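Local atomic coordinates of minor fimbrium subunit Mfa5 (Porphyromonas gingivalis ATCC 33277, PDB entry 6TO1), a protein that serves as an accessory subunit of the minor fimbriae, the filamentous surface pili that mediate biofilm formation and adhesion to host cells and other bacteria. Residues 204-216 against 230-242. Numbering follows the deposited sequence.
Sequences IWGTHTQGGLKMA and IILMSDGLATEQY. With MG (magnesium ion), chain B; PO4 (phosphate ion), chain C.
Two loops of the von Willebrand factor A domain meet here at the metal-ion-dependent adhesion site (MIDAS), T207 against T239, while behind them the start of helix 209-220 packs on the end of strand 227-234 of the central sheet. T207 OG1 binds the magnesium ion at 2.1 Å; S135 and S137 are the ion's other protein ligands, and a phosphate oxygen and two waters complete the shell. The waters tie in the second loop, one giving a hydrogen bond to D235 OD1 and the other to L237 O. Phosphate, probably from the crystallisation liquor, sits where a MIDAS typically takes a ligand carboxylate; T207 OG1 and T239 OG1 both donate to its O2. T239 OG1 faces that way because it lies between its own backbone N and carbonyl carbon (chi1 60°), and it also accepts from T207 N at 2.9 Å. T207 O is gripped twice, by T239 N nearly straight and by E240 N from above the carbonyl plane.

Deeper in, a water bridges T209 OG1 and S234 OG, which also hydrogen-bond Y177 OH and D133 OD2 respectively, and the T209 methyl CG2 lies 3.8 Å from L232 CD2. Farther along the helix, L213 and A216 rest on I230. The helix start is fixed by H208, the N-cap, whose ND1 accepts from G211 N. The H208 ring points an edge at the face of Y242, planes 54° apart, with CE1 3.4 Å above the centre of the tyrosine ring, while NE2 hydrogen-bonds A314 O. Q210, extended with CG anti to the backbone N, reaches the same tyrosine: its OE1 accepts from Y242 N at 2.9 Å, almost straight at 175°.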
ATOM      1  N   ILE A 204       0.327 -36.550  29.296  1.00 23.52           N
ATOM      2  CA  ILE A 204      -0.273 -36.550  30.619  1.00 21.06           C
ATOM      3  C   ILE A 204      -1.743 -36.917  30.450  1.00 20.65           C
ATOM      4  O   ILE A 204      -2.375 -36.502  29.477  1.00 18.24           O
ATOM      5  CB  ILE A 204      -0.124 -35.181  31.318  1.00 20.78           C
ATOM      6  CG1 ILE A 204       1.356 -34.867  31.546  1.00 29.18           C
ATOM      7  CG2 ILE A 204      -0.891 -35.148  32.612  1.00 23.03           C
ATOM      8  CD1 ILE A 204       1.617 -33.479  32.109  1.00 37.78           C
ATOM      9  N   TRP A 205      -2.290 -37.690  31.386  1.00 22.16           N
ATOM     10  CA  TRP A 205      -3.671 -38.145  31.244  1.00 23.55           C
ATOM     11  C   TRP A 205      -4.632 -36.962  31.101  1.00 23.41           C
ATOM     12  O   TRP A 205      -4.464 -35.911  31.722  1.00 21.40           O
ATOM     13  CB  TRP A 205      -4.109 -39.021  32.456  1.00 22.79           C
ATOM     14  CG  TRP A 205      -4.090 -38.327  33.807  1.00 23.07           C
ATOM     15  CD1 TRP A 205      -3.044 -38.279  34.715  1.00 23.22           C
ATOM     16  CD2 TRP A 205      -5.163 -37.572  34.412  1.00 22.73           C
ATOM     17  NE1 TRP A 205      -3.405 -37.526  35.810  1.00 27.16           N
ATOM     18  CE2 TRP A 205      -4.701 -37.102  35.659  1.00 25.00           C
ATOM     19  CE3 TRP A 205      -6.463 -37.267  34.024  1.00 22.21           C
ATOM     20  CZ2 TRP A 205      -5.486 -36.320  36.496  1.00 25.97           C
ATOM     21  CZ3 TRP A 205      -7.234 -36.479  34.853  1.00 21.44           C
ATOM     22  CH2 TRP A 205      -6.750 -36.029  36.080  1.00 24.98           C
ATOM     23  N   GLY A 206      -5.693 -37.173  30.317  1.00 20.52           N
ATOM     24  CA  GLY A 206      -6.786 -36.224  30.269  1.00 21.59           C
ATOM     25  C   GLY A 206      -6.721 -35.350  29.032  1.00 19.32           C
ATOM     26  O   GLY A 206      -5.641 -34.909  28.664  1.00 18.43           O
ATOM     27  N   THR A 207      -7.855 -35.081  28.392  1.00 16.94           N
ATOM     28  CA  THR A 207      -7.886 -34.270  27.174  1.00 16.98           C
ATOM     29  C   THR A 207      -8.940 -33.174  27.343  1.00 17.48           C
ATOM     30  O   THR A 207     -10.088 -33.310  26.894  1.00 19.62           O
ATOM     31  CB  THR A 207      -8.148 -35.142  25.940  1.00 18.39           C
ATOM     32  OG1 THR A 207      -7.240 -36.263  25.887  1.00 17.63           O
ATOM     33  CG2 THR A 207      -8.026 -34.319  24.669  1.00 17.54           C
ATOM     34  N   HIS A 208      -8.538 -32.068  27.968  1.00 14.70           N
ATOM     35  CA  HIS A 208      -9.450 -30.961  28.312  1.00 17.49           C
ATOM     36  C   HIS A 208      -9.398 -29.905  27.207  1.00 16.42           C
ATOM     37  O   HIS A 208      -8.860 -28.807  27.360  1.00 16.14           O
ATOM     38  CB  HIS A 208      -9.057 -30.385  29.662  1.00 17.50           C
ATOM     39  CG  HIS A 208     -10.150 -29.670  30.397  1.00 15.04           C
ATOM     40  ND1 HIS A 208     -10.993 -28.754  29.805  1.00 17.02           N
ATOM     41  CD2 HIS A 208     -10.494 -29.706  31.703  1.00 14.95           C
ATOM     42  CE1 HIS A 208     -11.816 -28.262  30.719  1.00 15.72           C
ATOM     43  NE2 HIS A 208     -11.541 -28.837  31.877  1.00 17.46           N
ATOM     44  N   THR A 209      -9.907 -30.299  26.032  1.00 14.64           N
ATOM     45  CA  THR A 209      -9.807 -29.428  24.859  1.00 17.85           C
ATOM     46  C   THR A 209     -10.535 -28.107  25.102  1.00 15.48           C
ATOM     47  O   THR A 209     -10.043 -27.036  24.727  1.00 15.16           O
ATOM     48  CB  THR A 209     -10.334 -30.184  23.645  1.00 17.66           C
ATOM     49  OG1 THR A 209      -9.591 -31.407  23.509  1.00 19.21           O
ATOM     50  CG2 THR A 209     -10.212 -29.374  22.352  1.00 15.37           C
ATOM     51  N   GLN A 210     -11.686 -28.155  25.754  1.00 15.62           N
ATOM     52  CA  GLN A 210     -12.356 -26.914  26.113  1.00 14.07           C
ATOM     53  C   GLN A 210     -11.420 -26.021  26.917  1.00 14.95           C
ATOM     54  O   GLN A 210     -11.334 -24.813  26.676  1.00 15.31           O
ATOM     55  CB  GLN A 210     -13.623 -27.208  26.899  1.00 15.73           C
ATOM     56  CG  GLN A 210     -14.190 -25.961  27.534  1.00 18.88           C
ATOM     57  CD  GLN A 210     -15.524 -26.165  28.212  1.00 19.45           C
ATOM     58  OE1 GLN A 210     -15.785 -27.215  28.826  1.00 18.66           O
ATOM     59  NE2 GLN A 210     -16.389 -25.148  28.103  1.00 16.73           N
ATOM     60  N   GLY A 211     -10.684 -26.610  27.863  1.00 17.38           N
ATOM     61  CA  GLY A 211      -9.792 -25.807  28.694  1.00 19.77           C
ATOM     62  C   GLY A 211      -8.652 -25.186  27.907  1.00 14.13           C
ATOM     63  O   GLY A 211      -8.284 -24.023  28.131  1.00 15.91           O
ATOM     64  N   GLY A 212      -8.073 -25.944  26.973  1.00 15.57           N
ATOM     65  CA  GLY A 212      -7.083 -25.370  26.087  1.00 18.44           C
ATOM     66  C   GLY A 212      -7.639 -24.205  25.292  1.00 17.17           C
ATOM     67  O   GLY A 212      -7.005 -23.154  25.182  1.00 17.76           O
ATOM     68  N   LEU A 213      -8.849 -24.358  24.760  1.00 16.25           N
ATOM     69  CA  LEU A 213      -9.449 -23.278  23.992  1.00 15.25           C
ATOM     70  C   LEU A 213      -9.810 -22.084  24.869  1.00 17.81           C
ATOM     71  O   LEU A 213      -9.680 -20.933  24.438  1.00 17.28           O
ATOM     72  CB  LEU A 213     -10.681 -23.796  23.256  1.00 15.24           C
ATOM     73  CG  LEU A 213     -10.408 -24.782  22.146  1.00 15.10           C
ATOM     74  CD1 LEU A 213     -11.677 -25.428  21.637  1.00 17.03           C
ATOM     75  CD2 LEU A 213      -9.660 -24.100  20.969  1.00 19.11           C
ATOM     76  N   LYS A 214     -10.280 -22.331  26.100  1.00 14.12           N
ATOM     77  CA  LYS A 214     -10.585 -21.236  27.011  1.00 16.15           C
ATOM     78  C   LYS A 214      -9.336 -20.428  27.342  1.00 17.86           C
ATOM     79  O   LYS A 214      -9.370 -19.196  27.340  1.00 17.75           O
ATOM     80  CB  LYS A 214     -11.232 -21.778  28.286  1.00 17.77           C
ATOM     81  CG  LYS A 214     -11.386 -20.742  29.398  1.00 15.39           C
ATOM     82  CD  LYS A 214     -12.313 -19.600  29.017  1.00 16.81           C
ATOM     83  CE  LYS A 214     -12.412 -18.564  30.155  1.00 19.81           C
ATOM     84  NZ  LYS A 214     -13.417 -17.489  29.866  1.00 22.40           N
ATOM     85  N   MET A 215      -8.214 -21.098  27.607  1.00 16.79           N
ATOM     86  CA  MET A 215      -6.983 -20.350  27.851  1.00 18.05           C
ATOM     87  C   MET A 215      -6.568 -19.534  26.627  1.00 17.65           C
ATOM     88  O   MET A 215      -6.107 -18.387  26.757  1.00 17.38           O
ATOM     89  CB  MET A 215      -5.870 -21.303  28.272  1.00 15.97           C
ATOM     90  CG  MET A 215      -4.609 -20.540  28.627  1.00 22.50           C
ATOM     91  SD  MET A 215      -3.349 -21.611  29.275  1.00 24.06           S
ATOM     92  CE  MET A 215      -3.886 -21.662  30.994  1.00 22.99           C
ATOM     93  N   ALA A 216      -6.711 -20.109  25.435  1.00 19.26           N
ATOM     94  CA  ALA A 216      -6.464 -19.366  24.207  1.00 17.95           C
ATOM     95  C   ALA A 216      -7.358 -18.131  24.102  1.00 18.32           C
ATOM     96  O   ALA A 216      -6.900 -17.063  23.679  1.00 18.08           O
ATOM     97  CB  ALA A 216      -6.675 -20.291  23.006  1.00 18.05           C
ATOM     98  N   ILE A 230      -6.573 -18.964  16.203  1.00 17.87           N
ATOM     99  CA  ILE A 230      -6.282 -20.050  17.135  1.00 18.64           C
ATOM    100  C   ILE A 230      -6.045 -21.302  16.314  1.00 18.87           C
ATOM    101  O   ILE A 230      -6.866 -21.645  15.455  1.00 18.87           O
ATOM    102  CB  ILE A 230      -7.417 -20.265  18.147  1.00 15.44           C
ATOM    103  CG1 ILE A 230      -7.577 -19.004  18.987  1.00 17.61           C
ATOM    104  CG2 ILE A 230      -7.176 -21.521  18.978  1.00 17.31           C
ATOM    105  CD1 ILE A 230      -8.840 -19.011  19.882  1.00 23.03           C
ATOM    106  N   ILE A 231      -4.924 -21.975  16.568  1.00 15.58           N
ATOM    107  CA  ILE A 231      -4.596 -23.235  15.909  1.00 16.27           C
ATOM    108  C   ILE A 231      -4.626 -24.348  16.954  1.00 19.07           C
ATOM    109  O   ILE A 231      -3.785 -24.374  17.853  1.00 20.24           O
ATOM    110  CB  ILE A 231      -3.212 -23.184  15.228  1.00 18.59           C
ATOM    111  CG1 ILE A 231      -3.151 -22.081  14.182  1.00 20.71           C
ATOM    112  CG2 ILE A 231      -2.840 -24.565  14.635  1.00 18.25           C
ATOM    113  CD1 ILE A 231      -1.676 -21.693  13.798  1.00 21.12           C
ATOM    114  N   LEU A 232      -5.539 -25.306  16.794  1.00 18.43           N
ATOM    115  CA  LEU A 232      -5.660 -26.429  17.712  1.00 19.82           C
ATOM    116  C   LEU A 232      -5.086 -27.676  17.067  1.00 16.21           C
ATOM    117  O   LEU A 232      -5.516 -28.076  15.987  1.00 17.64           O
ATOM    118  CB  LEU A 232      -7.128 -26.668  18.096  1.00 16.69           C
ATOM    119  CG  LEU A 232      -7.453 -27.862  18.962  1.00 16.92           C
ATOM    120  CD1 LEU A 232      -6.844 -27.751  20.352  1.00 19.15           C
ATOM    121  CD2 LEU A 232      -8.994 -28.007  19.020  1.00 16.83           C
ATOM    122  N   MET A 233      -4.140 -28.301  17.749  1.00 16.40           N
ATOM    123  CA  MET A 233      -3.449 -29.493  17.286  1.00 15.83           C
ATOM    124  C   MET A 233      -3.806 -30.613  18.253  1.00 18.67           C
ATOM    125  O   MET A 233      -3.348 -30.618  19.403  1.00 19.15           O
ATOM    126  CB  MET A 233      -1.936 -29.245  17.244  1.00 16.63           C
ATOM    127  CG  MET A 233      -1.560 -28.223  16.183  1.00 18.39           C
ATOM    128  SD  MET A 233      -0.057 -27.269  16.492  1.00 20.77           S
ATOM    129  CE  MET A 233       1.140 -28.593  16.602  1.00 24.69           C
ATOM    130  N   SER A 234      -4.635 -31.548  17.811  1.00 19.28           N
ATOM    131  CA  SER A 234      -5.186 -32.525  18.737  1.00 15.80           C
ATOM    132  C   SER A 234      -5.483 -33.811  17.987  1.00 16.81           C
ATOM    133  O   SER A 234      -5.693 -33.798  16.776  1.00 18.77           O
ATOM    134  CB  SER A 234      -6.455 -31.969  19.403  1.00 18.15           C
ATOM    135  OG  SER A 234      -7.089 -32.985  20.167  1.00 19.40           O
ATOM    136  N   ASP A 235      -5.536 -34.932  18.716  1.00 17.81           N
ATOM    137  CA  ASP A 235      -6.044 -36.104  18.008  1.00 19.21           C
ATOM    138  C   ASP A 235      -7.566 -36.135  17.967  1.00 20.26           C
ATOM    139  O   ASP A 235      -8.127 -37.009  17.302  1.00 19.97           O
ATOM    140  CB  ASP A 235      -5.497 -37.417  18.570  1.00 21.88           C
ATOM    141  CG  ASP A 235      -5.902 -37.691  19.998  1.00 24.63           C
ATOM    142  OD1 ASP A 235      -7.021 -37.292  20.440  1.00 19.64           O
ATOM    143  OD2 ASP A 235      -5.071 -38.335  20.691  1.00 21.94           O
ATOM    144  N   GLY A 236      -8.241 -35.199  18.635  1.00 18.03           N
ATOM    145  CA  GLY A 236      -9.651 -34.944  18.394  1.00 17.62           C
ATOM    146  C   GLY A 236     -10.617 -35.572  19.377  1.00 17.59           C
ATOM    147  O   GLY A 236     -11.826 -35.273  19.314  1.00 22.17           O
ATOM    148  N   LEU A 237     -10.162 -36.454  20.247  1.00 15.47           N
ATOM    149  CA  LEU A 237     -11.059 -37.083  21.211  1.00 14.70           C
ATOM    150  C   LEU A 237     -10.968 -36.384  22.562  1.00 18.60           C
ATOM    151  O   LEU A 237     -10.158 -36.752  23.418  1.00 20.37           O
ATOM    152  CB  LEU A 237     -10.740 -38.572  21.325  1.00 18.26           C
ATOM    153  CG  LEU A 237     -11.701 -39.360  22.215  1.00 23.31           C
ATOM    154  CD1 LEU A 237     -13.125 -39.231  21.629  1.00 22.16           C
ATOM    155  CD2 LEU A 237     -11.322 -40.806  22.402  1.00 26.78           C
ATOM    156  N   ALA A 238     -11.832 -35.387  22.783  1.00 17.23           N
ATOM    157  CA  ALA A 238     -11.852 -34.708  24.071  1.00 17.55           C
ATOM    158  C   ALA A 238     -12.428 -35.633  25.136  1.00 17.57           C
ATOM    159  O   ALA A 238     -13.366 -36.391  24.887  1.00 18.17           O
ATOM    160  CB  ALA A 238     -12.650 -33.398  23.986  1.00 18.23           C
ATOM    161  N   THR A 239     -11.854 -35.576  26.332  1.00 16.72           N
ATOM    162  CA  THR A 239     -12.294 -36.437  27.407  1.00 15.97           C
ATOM    163  C   THR A 239     -12.527 -35.703  28.724  1.00 18.41           C
ATOM    164  O   THR A 239     -12.847 -36.354  29.726  1.00 20.03           O
ATOM    165  CB  THR A 239     -11.277 -37.570  27.647  1.00 20.32           C
ATOM    166  OG1 THR A 239     -10.007 -37.012  28.005  1.00 20.05           O
ATOM    167  CG2 THR A 239     -11.133 -38.462  26.428  1.00 18.40           C
ATOM    168  N   GLU A 240     -12.350 -34.388  28.764  1.00 16.62           N
ATOM    169  CA  GLU A 240     -12.549 -33.581  29.966  1.00 17.90           C
ATOM    170  C   GLU A 240     -13.214 -32.271  29.574  1.00 16.38           C
ATOM    171  O   GLU A 240     -13.030 -31.788  28.452  1.00 16.81           O
ATOM    172  CB  GLU A 240     -11.225 -33.257  30.669  1.00 17.84           C
ATOM    173  CG  GLU A 240     -10.385 -34.488  31.017  1.00 17.75           C
ATOM    174  CD  GLU A 240     -10.662 -35.031  32.405  1.00 21.79           C
ATOM    175  OE1 GLU A 240     -11.459 -34.429  33.162  1.00 20.13           O
ATOM    176  OE2 GLU A 240     -10.088 -36.097  32.744  1.00 22.85           O
ATOM    177  N   GLN A 241     -13.952 -31.678  30.509  1.00 15.56           N
ATOM    178  CA  GLN A 241     -14.582 -30.390  30.262  1.00 16.72           C
ATOM    179  C   GLN A 241     -14.870 -29.682  31.581  1.00 15.51           C
ATOM    180  O   GLN A 241     -14.710 -30.240  32.672  1.00 19.05           O
ATOM    181  CB  GLN A 241     -15.867 -30.557  29.439  1.00 18.43           C
ATOM    182  CG  GLN A 241     -17.035 -31.101  30.232  1.00 16.94           C
ATOM    183  CD  GLN A 241     -18.351 -30.975  29.482  1.00 15.98           C
ATOM    184  OE1 GLN A 241     -18.645 -31.747  28.589  1.00 15.66           O
ATOM    185  NE2 GLN A 241     -19.135 -29.978  29.837  1.00 18.58           N
ATOM    186  N   TYR A 242     -15.330 -28.424  31.458  1.00 17.80           N
ATOM    187  CA  TYR A 242     -15.683 -27.656  32.634  1.00 19.08           C
ATOM    188  C   TYR A 242     -17.110 -27.962  33.086  1.00 17.03           C
ATOM    189  O   TYR A 242     -17.981 -28.294  32.268  1.00 16.22           O
ATOM    190  CB  TYR A 242     -15.570 -26.148  32.363  1.00 18.91           C
ATOM    191  CG  TYR A 242     -14.148 -25.677  32.184  1.00 20.39           C
ATOM    192  CD1 TYR A 242     -13.172 -26.004  33.128  1.00 22.30           C
ATOM    193  CD2 TYR A 242     -13.777 -24.921  31.075  1.00 18.08           C
ATOM    194  CE1 TYR A 242     -11.878 -25.593  32.975  1.00 17.08           C
ATOM    195  CE2 TYR A 242     -12.470 -24.498  30.905  1.00 17.22           C
ATOM    196  CZ  TYR A 242     -11.524 -24.853  31.860  1.00 15.90           C
ATOM    197  OH  TYR A 242     -10.229 -24.449  31.715  1.00 19.81           O
TER
HETATM  198 MG    MG B1101      -6.291 -37.497  24.531  1.00 19.27          MG
HETATM  199  P   PO4 C1102      -6.555 -39.133  27.330  1.00 20.59           P
HETATM  200  O1  PO4 C1102      -5.503 -39.216  28.452  1.00 20.91           O
HETATM  201  O2  PO4 C1102      -7.691 -38.219  27.768  1.00 20.30           O
HETATM  202  O3  PO4 C1102      -7.114 -40.531  27.147  1.00 23.39           O
HETATM  203  O4  PO4 C1102      -5.940 -38.725  26.045  1.00 19.73           O
HETATM  204  O   HOH W   1      -9.877 -32.804  21.269  1.00 18.69           O
HETATM  205  O   HOH W   2     -13.399 -30.578  26.048  1.00 13.77           O
HETATM  206  O   HOH W   3      -6.553 -36.387  22.849  1.00 19.53           O
HETATM  207  O   HOH W   4      -8.080 -38.448  23.970  1.00 18.57           O